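Local coordinates for protein putative hydrolase YdeN (Bacillus subtilis, PDB 1UXO) that probably acts as a serine hydrolase of the alpha/beta-hydrolase fold, with a substrate that remains undefined, at residues 51-54 / 55-58. The protein carries 2 engineered substitutions. Residues are numbered along the deposited sequence; the frame is centred on the assembly and turned at random. Where two conformers were deposited one is given.
Sequences DWLD and TLSL
Residues 51-54 run straight on into 55-58 along helix 49-57 and its C-terminal edge, joined by i to i+4 backbone bonds: Thr-55 N to Asp-51 O, Leu-56 N to Trp-52 O (2.9 Å, N-H...O angle 167°) and Ser-57 N to Leu-53 O. The ladder fades after that, since Leu-58 N lies 3.5 Å from Asp-54 O, a weak bond, while the same Leu-58 N reaches Thr-55 O at 3.0 Å in a tighter turn. In the conformer described, the hydroxyl OG of Ser-57 donates to Asp-54 O at 2.8 Å from 22° off the carbonyl plane; chi1 at 92° bends OG back over the preceding turn. In that same conformer a water on the outer surface donates both to Ser-57 OG and to Asp-54 OD1, linking the two side chains; as a second conformer of Ser-57 was deposited, this bond and the water link are doubtful and may hold only part of the time. Two residues earlier, the OG1 of Thr-55 stands beside its own backbone N and lies 3.2 Å from Asp-51 O. On the inner side, Leu-53 CD2 meets Leu-56 CD1 at 4.3 Å, a loose methyl contact, and both leucines pack on Phe-82 of helix 75-84. Leu-56 CG also rests 3.4 Å from Trp-52 O, alongside the backbone bond to that oxygen. The buried indole of Trp-52 is held by a hydrogen bond from NE1 to Pro-42 O and lies edge-to-face with Phe-114. The result is an amphipathic helix in an alpha/beta-hydrolase fold, with a polar outer side and an apolar side against helix 75-84, and the Trp-52 side chain lies about 8 Å from that of Ser-73, the predicted charge-relay serine.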
loop_
_atom_site.group_PDB
_atom_site.type_symbol
_atom_site.label_atom_id
_atom_site.label_comp_id
_atom_site.label_asym_id
_atom_site.label_seq_id
_atom_site.Cartn_x
_atom_site.Cartn_y
_atom_site.Cartn_z
ATOM N N ASP A 51 -13.420 4.091 -9.345
ATOM C CA ASP A 51 -13.973 2.783 -8.982
ATOM C C ASP A 51 -13.152 2.140 -7.857
ATOM O O ASP A 51 -13.708 1.550 -6.984
ATOM C CB ASP A 51 -14.041 1.868 -10.180
ATOM C CG ASP A 51 -14.973 2.402 -11.276
ATOM O OD1 ASP A 51 -15.994 3.018 -10.906
ATOM O OD2 ASP A 51 -14.749 2.264 -12.532
ATOM N N TRP A 52 -11.829 2.316 -7.860
ATOM C CA TRP A 52 -11.000 1.788 -6.769
ATOM C C TRP A 52 -11.391 2.533 -5.444
ATOM O O TRP A 52 -11.557 1.880 -4.364
ATOM C CB TRP A 52 -9.506 1.908 -7.095
ATOM C CG TRP A 52 -9.021 0.846 -8.010
ATOM C CD1 TRP A 52 -9.694 0.287 -9.063
ATOM C CD2 TRP A 52 -7.751 0.169 -7.942
ATOM N NE1 TRP A 52 -8.924 -0.683 -9.649
ATOM C CE2 TRP A 52 -7.725 -0.774 -8.987
ATOM C CE3 TRP A 52 -6.622 0.274 -7.100
ATOM C CZ2 TRP A 52 -6.644 -1.643 -9.209
ATOM C CZ3 TRP A 52 -5.567 -0.591 -7.309
ATOM C CH2 TRP A 52 -5.582 -1.543 -8.364
ATOM N N LEU A 53 -11.514 3.868 -5.504
ATOM C CA LEU A 53 -11.963 4.620 -4.324
ATOM C C LEU A 53 -13.355 4.215 -3.820
ATOM O O LEU A 53 -13.566 4.111 -2.612
ATOM C CB LEU A 53 -11.919 6.133 -4.599
ATOM C CG LEU A 53 -10.522 6.733 -4.866
ATOM C CD1 LEU A 53 -10.647 8.263 -5.146
ATOM C CD2 LEU A 53 -9.556 6.454 -3.766
ATOM N N ASP A 54 -14.282 3.985 -4.732
ATOM C CA ASP A 54 -15.643 3.496 -4.360
ATOM C C ASP A 54 -15.573 2.133 -3.676
ATOM O O ASP A 54 -16.240 1.920 -2.687
ATOM C CB ASP A 54 -16.577 3.390 -5.574
ATOM C CG ASP A 54 -17.023 4.732 -6.096
ATOM O OD1 ASP A 54 -16.944 5.748 -5.390
ATOM O OD2 ASP A 54 -17.462 4.859 -7.252
ATOM N N THR A 55 -14.709 1.219 -4.149
ATOM C CA THR A 55 -14.528 -0.052 -3.467
ATOM C C THR A 55 -13.938 0.125 -2.080
ATOM O O THR A 55 -14.423 -0.469 -1.095
ATOM C CB THR A 55 -13.686 -0.997 -4.342
ATOM O OG1 THR A 55 -14.347 -1.227 -5.568
ATOM C CG2 THR A 55 -13.574 -2.351 -3.767
ATOM N N LEU A 56 -12.889 0.948 -1.947
ATOM C CA LEU A 56 -12.360 1.157 -0.623
ATOM C C LEU A 56 -13.433 1.707 0.352
ATOM O O LEU A 56 -13.445 1.385 1.538
ATOM C CB LEU A 56 -11.147 2.106 -0.680
ATOM C CG LEU A 56 -9.916 1.515 -1.406
ATOM C CD1 LEU A 56 -8.942 2.604 -1.892
ATOM C CD2 LEU A 56 -9.207 0.440 -0.529
ATOM N N SER A 57 -14.310 2.563 -0.160
ATOM C CA SER A 57 -15.316 3.210 0.658
ATOM C C SER A 57 -16.323 2.194 1.236
ATOM O O SER A 57 -16.926 2.474 2.266
ATOM C CB SER A 57 -15.973 4.363 -0.121
ATOM O OG SER A 57 -17.104 3.814 -0.772
ATOM N N LEU A 58 -16.400 0.996 0.661
ATOM C CA LEU A 58 -17.270 -0.078 1.199
ATOM C C LEU A 58 -16.845 -0.510 2.598
ATOM O O LEU A 58 -17.671 -1.076 3.323
ATOM C CB LEU A 58 -17.232 -1.314 0.311
ATOM C CG LEU A 58 -17.785 -1.135 -1.093
ATOM C CD1 LEU A 58 -17.485 -2.325 -1.939
ATOM C CD2 LEU A 58 -19.265 -0.820 -1.136
HETATM O O HOH W 1 -18.349 6.007 -2.477
#